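Local coordinates for FAD synthase (Thermoplasma volcanium GSS1, PDB 3GLV), which probably transfers the AMP part of ATP to flavin mononucleotide, making the coenzyme FAD and releasing diphosphate, at residues H20-S25 and D30-V35; S55-I60 and D67-G72; L71-E74 and K79-I82; A100-K105 and V113-I118. All coordinates share one frame; numbering follows the deposited sequence.

Contacts 1, 2 and 4 each lay a helix against a strand of the same five-stranded parallel sheet. Contact 1 is the buried one: leucine, valine and a serine CB meet with no hydrogen bond across. Contact 2 is also apolar but lies nearer the surface, on the edge strand 68-71, which pairs with strand 31-36 of contact 1. Contact 4 sits at the other edge strand, 114-117, about 22 Å from contact 2 between centres, and packs an isoleucine on a leucine and a glutamine, with two waters bridging. Contact 3, partly buried like contact 4, shares Leu71 and Gly72 with contact 2. It is the most polar, with a histidine, a lysine, a threonine and two waters.

Contact 1: H20-S25 and D30-V35; sequences HYLKES and DELVVV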
loop_
_atom_site.group_PDB
_atom_site.type_symbol
_atom_site.label_atom_id
_atom_site.label_comp_id
_atom_site.label_asym_id
_atom_site.label_seq_id
_atom_site.Cartn_x
_atom_site.Cartn_y
_atom_site.Cartn_z
ATOM N N HIS A 20 -10.051 -1.156 -2.872
ATOM C CA HIS A 20 -11.202 -1.889 -3.471
ATOM C C HIS A 20 -11.172 -1.678 -5.010
ATOM O O HIS A 20 -11.361 -2.625 -5.758
ATOM C CB HIS A 20 -12.503 -1.434 -2.890
ATOM C CG HIS A 20 -13.741 -1.948 -3.577
ATOM N ND1 HIS A 20 -14.304 -3.178 -3.273
ATOM C CD2 HIS A 20 -14.620 -1.330 -4.414
ATOM C CE1 HIS A 20 -15.426 -3.323 -3.972
ATOM N NE2 HIS A 20 -15.651 -2.213 -4.664
ATOM N N TYR A 21 -10.910 -0.479 -5.481
ATOM C CA TYR A 21 -10.853 -0.219 -6.911
ATOM C C TYR A 21 -9.796 -1.054 -7.601
ATOM O O TYR A 21 -10.087 -1.713 -8.541
ATOM C CB TYR A 21 -10.645 1.273 -7.188
ATOM C CG TYR A 21 -10.403 1.684 -8.636
ATOM C CD1 TYR A 21 -11.327 1.464 -9.608
ATOM C CD2 TYR A 21 -9.260 2.328 -8.988
ATOM C CE1 TYR A 21 -11.105 1.861 -10.874
ATOM C CE2 TYR A 21 -9.029 2.722 -10.246
ATOM C CZ TYR A 21 -9.944 2.489 -11.187
ATOM O OH TYR A 21 -9.674 2.899 -12.432
ATOM N N LEU A 22 -8.582 -1.023 -7.083
ATOM C CA LEU A 22 -7.489 -1.764 -7.641
ATOM C C LEU A 22 -7.699 -3.290 -7.556
ATOM O O LEU A 22 -7.578 -3.960 -8.522
ATOM C CB LEU A 22 -6.178 -1.335 -7.003
ATOM C CG LEU A 22 -5.777 0.119 -7.205
ATOM C CD1 LEU A 22 -4.414 0.442 -6.637
ATOM C CD2 LEU A 22 -5.830 0.454 -8.660
ATOM N N LYS A 23 -8.051 -3.804 -6.395
ATOM C CA LYS A 23 -8.257 -5.220 -6.195
ATOM C C LYS A 23 -9.336 -5.780 -7.077
ATOM O O LYS A 23 -9.174 -6.894 -7.648
ATOM C CB LYS A 23 -8.519 -5.540 -4.740
ATOM C CG LYS A 23 -8.728 -6.980 -4.459
ATOM C CD LYS A 23 -8.848 -7.297 -2.915
ATOM C CE LYS A 23 -7.522 -7.068 -2.157
ATOM N NZ LYS A 23 -7.706 -7.639 -0.791
ATOM N N GLU A 24 -10.443 -5.049 -7.209
ATOM C CA GLU A 24 -11.541 -5.555 -8.038
ATOM C C GLU A 24 -11.128 -5.454 -9.518
ATOM O O GLU A 24 -11.480 -6.306 -10.291
ATOM C CB GLU A 24 -12.840 -4.818 -7.776
ATOM C CG GLU A 24 -13.413 -5.030 -6.381
ATOM C CD GLU A 24 -13.658 -6.493 -6.062
ATOM O OE1 GLU A 24 -14.560 -7.090 -6.661
ATOM O OE2 GLU A 24 -12.948 -7.039 -5.213
ATOM N N SER A 25 -10.320 -4.438 -9.884
ATOM C CA SER A 25 -9.875 -4.331 -11.242
ATOM C C SER A 25 -9.010 -5.539 -11.573
ATOM O O SER A 25 -9.159 -6.107 -12.636
ATOM C CB SER A 25 -9.144 -3.023 -11.520
ATOM O OG SER A 25 -9.997 -1.897 -11.293
ATOM N N ASP A 30 -5.459 -10.559 -15.861
ATOM C CA ASP A 30 -4.207 -11.200 -15.461
ATOM C C ASP A 30 -3.099 -10.251 -15.162
ATOM O O ASP A 30 -2.143 -10.595 -14.470
ATOM C CB ASP A 30 -3.761 -12.075 -16.643
ATOM C CG ASP A 30 -4.759 -13.151 -16.945
ATOM O OD1 ASP A 30 -4.886 -14.026 -16.073
ATOM O OD2 ASP A 30 -5.430 -13.102 -18.005
ATOM N N GLU A 31 -3.169 -9.057 -15.736
ATOM C CA GLU A 31 -2.193 -8.023 -15.484
ATOM C C GLU A 31 -2.955 -6.714 -15.176
ATOM O O GLU A 31 -3.774 -6.297 -15.939
ATOM C CB GLU A 31 -1.324 -7.851 -16.720
ATOM C CG GLU A 31 -0.229 -6.815 -16.605
ATOM C CD GLU A 31 0.360 -6.434 -17.929
ATOM O OE1 GLU A 31 -0.352 -6.489 -18.938
ATOM O OE2 GLU A 31 1.519 -6.009 -17.961
ATOM N N LEU A 32 -2.656 -6.091 -14.035
ATOM C CA LEU A 32 -3.135 -4.758 -13.718
ATOM C C LEU A 32 -2.050 -3.710 -13.924
ATOM O O LEU A 32 -0.986 -3.787 -13.303
ATOM C CB LEU A 32 -3.679 -4.710 -12.298
ATOM C CG LEU A 32 -4.218 -3.343 -11.849
ATOM C CD1 LEU A 32 -5.428 -2.911 -12.676
ATOM C CD2 LEU A 32 -4.604 -3.389 -10.354
ATOM N N VAL A 33 -2.329 -2.776 -14.870
ATOM C CA VAL A 33 -1.516 -1.586 -15.120
ATOM C C VAL A 33 -2.261 -0.444 -14.507
ATOM O O VAL A 33 -3.471 -0.181 -14.804
ATOM C CB VAL A 33 -1.237 -1.348 -16.660
ATOM C CG1 VAL A 33 -0.399 -0.083 -16.892
ATOM C CG2 VAL A 33 -0.549 -2.589 -17.358
ATOM N N VAL A 34 -1.582 0.275 -13.627
ATOM C CA VAL A 34 -2.189 1.481 -13.045
ATOM C C VAL A 34 -1.567 2.723 -13.599
ATOM O O VAL A 34 -0.278 2.864 -13.637
ATOM C CB VAL A 34 -2.103 1.473 -11.480
ATOM C CG1 VAL A 34 -2.723 2.763 -10.904
ATOM C CG2 VAL A 34 -2.745 0.203 -10.898
ATOM N N VAL A 35 -2.414 3.648 -14.051
ATOM C CA VAL A 35 -1.889 4.908 -14.582
ATOM C C VAL A 35 -2.134 6.027 -13.568
ATOM O O VAL A 35 -3.276 6.345 -13.217
ATOM C CB VAL A 35 -2.546 5.273 -15.944
ATOM C CG1 VAL A 35 -2.029 6.649 -16.503
ATOM C CG2 VAL A 35 -2.384 4.115 -16.953
#
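Leu32 is the first residue of strand 31-36 to meet helix 16-26, and it does so with both of its methyls. Its CG stands anti to the backbone N (chi1 -180°), which sends the branch out toward the helix. CD1 goes to Ser25, 3.9 Å from its CB. CD2 goes to the preceding turn and lies 3.5 Å from the backbone O of Leu22. The same CD2 is 4.2 Å from Leu22 CB, so one methyl packs on both the main chain and the side chain of that residue. Ser25 presents its carbon to Leu32.

Val33 faces the other side of the sheet, where it packs on Arg4 and Arg68. Val34 returns to the helix side. Its CG2 meets CD2 of Leu22 at 3.8 Å, and the two side chains cross at about a right angle. Leu22 therefore touches both strand residues, Leu32 through its backbone O and CB and Val34 through its tip. No hydrogen bond crosses the contact. Ile60 of helix 53-60 packs on both Leu22 and Val34, and Phe11, inferred to bind ATP, also touches Val34.

Val35 turns away again and lies on Met6 and Ile70. The helix runs at 145° to the strand, with the segment axes 9.4 Å apart. Strand 4-9, helix 16-26 and strand 31-36 form a beta-alpha-beta crossover, the building unit of the Rossmann-like nucleotidyltransferase fold.

Contact 2: S55-I60 and D67-G72; sequences SRLALI and DRAILG
Leu57 points from helix 53-60 straight at strand 68-71 and spreads its two methyls along it. With chi1 at 169° the fork swings away from the backbone N and over Ala69. CD1 comes down on this residue and is 3.3 Å from Ala69 CB, tighter than usual carbon contact. It also lies 3.3 Å from Ala69 C and 3.5 Å from Ile70 N, so this methyl rests on the strand backbone as well as on a side chain. CD2 goes the other way along the strand and meets CD1 of Leu71 at 4.0 Å. The two leucines cross obliquely, and Leu71 CD1 touches the CB of Leu57 too.

One turn on, Ile60 adds a second helix methyl. Its CG2 is 3.8 Å from Ala69 CB, which thus receives Leu57 and Ile60 together. The same methyl also touches Val34, while CD1 leads away from this strand toward Leu22. Phe11 is a further neighbour of Ile60. The helix runs nearly antiparallel to the strand, at 170°. The other side of the helix meets the second subunit, where Ala58 packs on Leu16 of that chain.

No hydrogen bond joins the two segments. The contact relies on shape and apolar packing, and the small side chain of Ala69 is consistent with the close approach of the helix, whose segment axis lies 8.2 Å from that of the strand.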
loop_
_atom_site.group_PDB
_atom_site.type_symbol
_atom_site.label_atom_id
_atom_site.label_comp_id
_atom_site.label_asym_id
_atom_site.label_seq_id
_atom_site.Cartn_x
_atom_site.Cartn_y
_atom_site.Cartn_z
ATOM N N SER A 55 6.599 9.933 -5.996
ATOM C CA SER A 55 6.247 9.264 -4.744
ATOM C C SER A 55 4.943 8.499 -4.890
ATOM O O SER A 55 4.869 7.321 -4.490
ATOM C CB SER A 55 6.173 10.239 -3.585
ATOM O OG SER A 55 7.453 10.778 -3.323
ATOM N N ARG A 56 3.935 9.129 -5.491
ATOM C CA ARG A 56 2.638 8.458 -5.564
ATOM C C ARG A 56 2.753 7.186 -6.406
ATOM O O ARG A 56 2.146 6.162 -6.081
ATOM C CB ARG A 56 1.537 9.377 -6.105
ATOM C CG ARG A 56 1.187 10.516 -5.145
ATOM C CD ARG A 56 0.028 11.469 -5.600
ATOM N NE ARG A 56 0.425 12.443 -6.610
ATOM C CZ ARG A 56 0.248 12.309 -7.921
ATOM N NH1 ARG A 56 -0.369 11.235 -8.417
ATOM N NH2 ARG A 56 0.649 13.271 -8.756
ATOM N N LEU A 57 3.469 7.287 -7.530
ATOM C CA LEU A 57 3.671 6.157 -8.440
ATOM C C LEU A 57 4.391 5.013 -7.721
ATOM O O LEU A 57 3.970 3.881 -7.815
ATOM C CB LEU A 57 4.485 6.586 -9.685
ATOM C CG LEU A 57 5.047 5.492 -10.670
ATOM C CD1 LEU A 57 3.952 4.770 -11.334
ATOM C CD2 LEU A 57 5.879 6.125 -11.787
ATOM N N ALA A 58 5.506 5.327 -7.051
ATOM C CA ALA A 58 6.315 4.334 -6.312
ATOM C C ALA A 58 5.504 3.602 -5.240
ATOM O O ALA A 58 5.622 2.378 -5.078
ATOM C CB ALA A 58 7.537 5.005 -5.691
ATOM N N LEU A 59 4.671 4.333 -4.496
ATOM C CA LEU A 59 3.870 3.684 -3.484
ATOM C C LEU A 59 2.867 2.749 -4.120
ATOM O O LEU A 59 2.782 1.587 -3.707
ATOM C CB LEU A 59 3.163 4.689 -2.570
ATOM C CG LEU A 59 2.644 4.198 -1.250
ATOM C CD1 LEU A 59 3.676 3.405 -0.369
ATOM C CD2 LEU A 59 2.019 5.392 -0.463
ATOM N N ILE A 60 2.134 3.209 -5.127
ATOM C CA ILE A 60 1.161 2.324 -5.842
ATOM C C ILE A 60 1.822 1.006 -6.328
ATOM O O ILE A 60 1.236 -0.064 -6.269
ATOM C CB ILE A 60 0.515 3.086 -7.042
ATOM C CG1 ILE A 60 -0.746 3.801 -6.582
ATOM C CG2 ILE A 60 0.148 2.154 -8.208
ATOM C CD1 ILE A 60 -1.825 2.842 -6.095
ATOM N N ASP A 67 0.517 -4.957 -11.032
ATOM C CA ASP A 67 1.633 -5.527 -11.806
ATOM C C ASP A 67 2.556 -4.449 -12.328
ATOM O O ASP A 67 3.769 -4.597 -12.212
ATOM C CB ASP A 67 1.104 -6.416 -12.891
ATOM C CG ASP A 67 0.341 -7.575 -12.310
ATOM O OD1 ASP A 67 0.998 -8.348 -11.586
ATOM O OD2 ASP A 67 -0.895 -7.650 -12.458
ATOM N N ARG A 68 1.985 -3.357 -12.845
ATOM C CA ARG A 68 2.781 -2.255 -13.413
ATOM C C ARG A 68 2.113 -0.929 -13.168
ATOM O O ARG A 68 0.883 -0.814 -13.246
ATOM C CB ARG A 68 2.946 -2.414 -14.932
ATOM C CG ARG A 68 4.117 -3.275 -15.292
ATOM C CD ARG A 68 4.208 -3.493 -16.806
ATOM N NE ARG A 68 4.274 -2.209 -17.495
ATOM C CZ ARG A 68 3.471 -1.817 -18.487
ATOM N NH1 ARG A 68 2.497 -2.608 -18.962
ATOM N NH2 ARG A 68 3.656 -0.607 -19.012
ATOM N N ALA A 69 2.941 0.085 -12.920
ATOM C CA ALA A 69 2.446 1.433 -12.735
ATOM C C ALA A 69 3.237 2.406 -13.539
ATOM O O ALA A 69 4.477 2.346 -13.575
ATOM C CB ALA A 69 2.444 1.811 -11.254
ATOM N N ILE A 70 2.512 3.310 -14.187
ATOM C CA ILE A 70 3.101 4.349 -14.990
ATOM C C ILE A 70 2.466 5.714 -14.793
ATOM O O ILE A 70 1.289 5.863 -14.389
ATOM C CB ILE A 70 3.108 4.008 -16.495
ATOM C CG1 ILE A 70 1.701 3.855 -17.036
ATOM C CG2 ILE A 70 3.933 2.696 -16.798
ATOM C CD1 ILE A 70 1.731 3.836 -18.532
ATOM N N LEU A 71 3.241 6.733 -15.101
ATOM C CA LEU A 71 2.706 8.089 -15.108
ATOM C C LEU A 71 1.826 8.304 -16.361
ATOM O O LEU A 71 2.143 7.864 -17.461
ATOM C CB LEU A 71 3.849 9.096 -15.031
ATOM C CG LEU A 71 4.172 9.821 -13.705
ATOM C CD1 LEU A 71 3.559 9.273 -12.473
ATOM C CD2 LEU A 71 5.704 10.053 -13.515
ATOM N N GLY A 72 0.734 9.006 -16.199
ATOM C CA GLY A 72 -0.115 9.328 -17.309
ATOM C C GLY A 72 0.398 10.471 -18.178
ATOM O O GLY A 72 1.470 10.989 -17.977
#

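Contact 3: L71-E74 and K79-I82; sequences LGHE and KTVI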
loop_
_atom_site.group_PDB
_atom_site.type_symbol
_atom_site.label_atom_id
_atom_site.label_comp_id
_atom_site.label_asym_id
_atom_site.label_seq_id
_atom_site.Cartn_x
_atom_site.Cartn_y
_atom_site.Cartn_z
ATOM N N LEU A 71 3.241 6.733 -15.101
ATOM C CA LEU A 71 2.706 8.089 -15.108
ATOM C C LEU A 71 1.826 8.304 -16.361
ATOM O O LEU A 71 2.143 7.864 -17.461
ATOM C CB LEU A 71 3.849 9.096 -15.031
ATOM C CG LEU A 71 4.172 9.821 -13.705
ATOM C CD1 LEU A 71 3.559 9.273 -12.473
ATOM C CD2 LEU A 71 5.704 10.053 -13.515
ATOM N N GLY A 72 0.734 9.006 -16.199
ATOM C CA GLY A 72 -0.115 9.328 -17.309
ATOM C C GLY A 72 0.398 10.471 -18.178
ATOM O O GLY A 72 1.470 10.989 -17.977
ATOM N N HIS A 73 -0.399 10.833 -19.161
ATOM C CA HIS A 73 -0.040 11.868 -20.103
ATOM C C HIS A 73 -0.765 13.143 -19.851
ATOM O O HIS A 73 -1.970 13.218 -19.851
ATOM C CB HIS A 73 -0.292 11.431 -21.528
ATOM C CG HIS A 73 0.796 10.591 -22.081
ATOM N ND1 HIS A 73 2.104 10.990 -22.071
ATOM C CD2 HIS A 73 0.780 9.359 -22.620
ATOM C CE1 HIS A 73 2.851 10.048 -22.604
ATOM N NE2 HIS A 73 2.070 9.048 -22.947
ATOM N N GLU A 74 0.057 14.147 -19.689
ATOM C CA GLU A 74 -0.261 15.457 -19.222
ATOM C C GLU A 74 -1.615 16.086 -19.534
ATOM O O GLU A 74 -2.032 16.986 -18.835
ATOM C CB GLU A 74 0.900 16.364 -19.607
ATOM C CG GLU A 74 2.283 15.719 -19.316
ATOM C CD GLU A 74 2.657 14.583 -20.252
ATOM O OE1 GLU A 74 1.862 14.228 -21.108
ATOM O OE2 GLU A 74 3.778 14.062 -20.161
ATOM N N LYS A 79 -3.927 9.107 -25.688
ATOM C CA LYS A 79 -2.526 8.745 -25.901
ATOM C C LYS A 79 -2.043 7.652 -24.929
ATOM O O LYS A 79 -1.317 6.741 -25.332
ATOM C CB LYS A 79 -1.631 9.934 -25.792
ATOM C CG LYS A 79 -0.153 9.612 -26.049
ATOM C CD LYS A 79 0.595 10.911 -26.339
ATOM C CE LYS A 79 2.081 10.699 -26.566
ATOM N NZ LYS A 79 2.778 12.043 -26.644
ATOM N N THR A 80 -2.438 7.739 -23.659
ATOM C CA THR A 80 -2.150 6.657 -22.734
ATOM C C THR A 80 -2.811 5.332 -23.177
ATOM O O THR A 80 -2.153 4.298 -23.186
ATOM C CB THR A 80 -2.501 7.037 -21.256
ATOM O OG1 THR A 80 -1.742 8.195 -20.876
ATOM C CG2 THR A 80 -2.188 5.883 -20.270
ATOM N N VAL A 81 -4.072 5.362 -23.606
ATOM C CA VAL A 81 -4.726 4.134 -23.950
ATOM C C VAL A 81 -4.060 3.431 -25.155
ATOM O O VAL A 81 -3.866 2.214 -25.147
ATOM C CB VAL A 81 -6.180 4.362 -24.297
ATOM C CG1 VAL A 81 -6.723 3.074 -24.882
ATOM C CG2 VAL A 81 -6.974 4.849 -23.040
ATOM N N ILE A 82 -3.731 4.232 -26.170
ATOM C CA ILE A 82 -2.962 3.806 -27.336
ATOM C C ILE A 82 -1.593 3.234 -26.958
ATOM O O ILE A 82 -1.081 2.355 -27.641
ATOM C CB ILE A 82 -2.758 5.025 -28.333
ATOM C CG1 ILE A 82 -4.069 5.429 -29.014
ATOM C CG2 ILE A 82 -1.722 4.787 -29.315
ATOM C CD1 ILE A 82 -4.855 4.331 -29.570
HETATM O O HOH W 1 0.647 7.168 -20.044
HETATM O O HOH W 2 -3.084 9.864 -19.332
#
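The turn from edge strand 68-71 into helix 77-84 belongs to the alternating strand-helix layout of this Rossmann-like fold. Here the chain folds back, and His73 in the loop meets Lys79 and Thr80 on the helix. The extended Lys79 side chain passes over one face of the His73 ring; the two side chains cross at about a right angle. Lys79 CD lies 4.1 Å from the centroid of the His73 ring and 14° off the ring normal, a CH-pi contact. Lys79 CG is 3.6 Å from His73 CD2. Thr80 OG1 approaches the same carbon obliquely, at 3.3 Å.

The ring nitrogens have different partners. NE2 is hydrogen-bonded to Glu83, further along the helix, while ND1 makes a weak bond of 3.4 Å to Glu74 OE1. NE2 has the firmer partner; the weak bond at ND1 adds to it, and the lysine chain lies over one face. With an alanine here, the Lys79 methylenes would probably lose the ring they lie on, and Glu83 its hydrogen bond to NE2.

Thr80 OG1 also ties the loop to the helix through water. Its chi1 of -59° puts the hydroxyl beside the backbone N and turns it to the loop. Two waters bond to it. One, 2.7 Å from Thr80 OG1, donates to the backbone O of Leu71. The other is 2.6 Å from Thr80 OG1 and accepts from His73 N at 2.9 Å.

Contact 4: A100-K105 and V113-I118; sequences AELQSK and VKIVRI
Ile115 CD1 reaches from strand 114-117 to the helix and wedges between Leu102 and Gln103. CG1 is anti to the carbonyl carbon (chi1 -57°), and the chain continues extended to this methyl. On one side Ile115 CD1 is 3.8 Å from Leu102 CB, and Leu102 CD2 packs on Ile115 CG1. These two side chains meet at a slant. On the Gln103 side Ile115 CD1 lies 3.4 Å from the backbone N of Gln103 and also 3.4 Å from its OE1. The methyl thus meets the helix backbone and an amide oxygen as well as carbon. A glycine in its place would probably open a gap beside Leu102 and leave the amide of Gln103 without its apolar neighbour.

The Gln103 side chain is bent at chi2 (67°), which brings its amide to the strand. Two waters bridge the remaining distance. One donates to Gln103 OE1 at 2.8 Å and accepts from Ile115 N at 2.9 Å. The other accepts from Gln103 NE2 and donates to Val113 O at 2.6 Å. NE2 is also hydrogen-bonded to Asn107, a turn further along the helix, so the amide has partners at both ends.

Beyond this shell, Leu102 rests on Ile89 and on Met77 of helix 77-84, while Ile115 packs on Leu91. Helix 96-109 links strand 88-91 to edge strand 114-117 in a beta-alpha-beta crossover, and these contacts pack it against both strands.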
loop_
_atom_site.group_PDB
_atom_site.type_symbol
_atom_site.label_atom_id
_atom_site.label_comp_id
_atom_site.label_asym_id
_atom_site.label_seq_id
_atom_site.Cartn_x
_atom_site.Cartn_y
_atom_site.Cartn_z
ATOM N N ALA A 100 -19.752 6.661 -20.566
ATOM C CA ALA A 100 -20.391 6.942 -21.847
ATOM C C ALA A 100 -19.455 7.728 -22.773
ATOM O O ALA A 100 -19.354 7.440 -23.965
ATOM C CB ALA A 100 -21.696 7.705 -21.628
ATOM N N GLU A 101 -18.762 8.707 -22.221
ATOM C CA GLU A 101 -17.845 9.542 -23.010
ATOM C C GLU A 101 -16.687 8.722 -23.572
ATOM O O GLU A 101 -16.316 8.878 -24.712
ATOM C CB GLU A 101 -17.255 10.597 -22.099
ATOM C CG GLU A 101 -16.701 11.826 -22.750
ATOM C CD GLU A 101 -16.889 13.047 -21.816
ATOM O OE1 GLU A 101 -16.752 12.890 -20.574
ATOM O OE2 GLU A 101 -17.197 14.151 -22.309
ATOM N N LEU A 102 -16.114 7.860 -22.728
ATOM C CA LEU A 102 -15.013 6.998 -23.164
ATOM C C LEU A 102 -15.505 5.987 -24.221
ATOM O O LEU A 102 -14.799 5.689 -25.193
ATOM C CB LEU A 102 -14.385 6.282 -21.982
ATOM C CG LEU A 102 -13.187 5.378 -22.315
ATOM C CD1 LEU A 102 -12.021 6.178 -22.957
ATOM C CD2 LEU A 102 -12.729 4.593 -21.059
ATOM N N GLN A 103 -16.723 5.488 -24.025
ATOM C CA GLN A 103 -17.304 4.564 -24.947
ATOM C C GLN A 103 -17.467 5.186 -26.342
ATOM O O GLN A 103 -17.148 4.529 -27.326
ATOM C CB GLN A 103 -18.643 4.046 -24.438
ATOM C CG GLN A 103 -19.184 2.949 -25.280
ATOM C CD GLN A 103 -18.339 1.687 -25.205
ATOM O OE1 GLN A 103 -18.088 1.167 -24.123
ATOM N NE2 GLN A 103 -17.900 1.188 -26.365
ATOM N N SER A 104 -17.936 6.434 -26.435
ATOM C CA SER A 104 -18.058 7.102 -27.758
ATOM C C SER A 104 -16.714 7.226 -28.444
ATOM O O SER A 104 -16.636 7.049 -29.644
ATOM C CB SER A 104 -18.626 8.527 -27.673
ATOM O OG SER A 104 -19.943 8.512 -27.134
ATOM N N LYS A 105 -15.669 7.563 -27.679
ATOM C CA LYS A 105 -14.316 7.642 -28.260
ATOM C C LYS A 105 -13.859 6.298 -28.865
ATOM O O LYS A 105 -13.424 6.243 -30.020
ATOM C CB LYS A 105 -13.309 8.108 -27.220
ATOM C CG LYS A 105 -13.491 9.590 -26.827
ATOM C CD LYS A 105 -12.243 10.128 -26.017
ATOM C CE LYS A 105 -12.440 11.599 -25.534
ATOM N NZ LYS A 105 -13.471 11.712 -24.495
ATOM N N VAL A 113 -11.744 -2.468 -26.818
ATOM C CA VAL A 113 -11.394 -2.145 -25.416
ATOM C C VAL A 113 -12.718 -2.139 -24.684
ATOM O O VAL A 113 -13.668 -1.526 -25.166
ATOM C CB VAL A 113 -10.776 -0.745 -25.263
ATOM C CG1 VAL A 113 -10.588 -0.459 -23.783
ATOM C CG2 VAL A 113 -9.414 -0.626 -26.058
ATOM N N LYS A 114 -12.801 -2.848 -23.563
ATOM C CA LYS A 114 -14.055 -2.969 -22.812
ATOM C C LYS A 114 -13.959 -2.035 -21.604
ATOM O O LYS A 114 -12.916 -1.959 -20.916
ATOM C CB LYS A 114 -14.222 -4.423 -22.357
ATOM C CG LYS A 114 -15.549 -4.736 -21.648
ATOM C CD LYS A 114 -15.552 -6.147 -21.027
ATOM C CE LYS A 114 -16.936 -6.557 -20.538
ATOM N NZ LYS A 114 -16.865 -7.921 -20.016
ATOM N N ILE A 115 -15.027 -1.315 -21.329
ATOM C CA ILE A 115 -15.075 -0.452 -20.162
ATOM C C ILE A 115 -15.884 -1.167 -19.085
ATOM O O ILE A 115 -17.020 -1.613 -19.359
ATOM C CB ILE A 115 -15.757 0.901 -20.452
ATOM C CG1 ILE A 115 -15.078 1.668 -21.599
ATOM C CG2 ILE A 115 -15.687 1.820 -19.244
ATOM C CD1 ILE A 115 -15.999 2.868 -22.046
ATOM N N VAL A 116 -15.360 -1.223 -17.862
ATOM C CA VAL A 116 -16.084 -1.846 -16.741
ATOM C C VAL A 116 -16.151 -0.928 -15.530
ATOM O O VAL A 116 -15.126 -0.428 -15.057
ATOM C CB VAL A 116 -15.443 -3.190 -16.388
ATOM C CG1 VAL A 116 -15.984 -3.807 -15.060
ATOM C CG2 VAL A 116 -15.666 -4.171 -17.535
ATOM N N ARG A 117 -17.360 -0.660 -15.024
ATOM C CA ARG A 117 -17.463 0.056 -13.754
ATOM C C ARG A 117 -17.270 -0.928 -12.580
ATOM O O ARG A 117 -17.877 -2.004 -12.557
ATOM C CB ARG A 117 -18.794 0.794 -13.639
ATOM C CG ARG A 117 -18.840 2.088 -14.442
ATOM C CD ARG A 117 -20.182 2.892 -14.327
ATOM N NE ARG A 117 -21.348 2.065 -14.609
ATOM C CZ ARG A 117 -22.160 1.514 -13.705
ATOM N NH1 ARG A 117 -22.015 1.711 -12.398
ATOM N NH2 ARG A 117 -23.160 0.750 -14.125
ATOM N N ILE A 118 -16.412 -0.555 -11.620
ATOM C CA ILE A 118 -16.224 -1.322 -10.400
ATOM C C ILE A 118 -17.337 -1.102 -9.391
ATOM O O ILE A 118 -17.897 -0.028 -9.338
ATOM C CB ILE A 118 -14.904 -0.977 -9.751
ATOM C CG1 ILE A 118 -13.786 -1.275 -10.759
ATOM C CG2 ILE A 118 -14.743 -1.703 -8.354
ATOM C CD1 ILE A 118 -13.736 -2.748 -11.288
HETATM O O HOH W 3 -16.117 -1.218 -26.047
HETATM O O HOH W 4 -17.341 -1.333 -22.994
#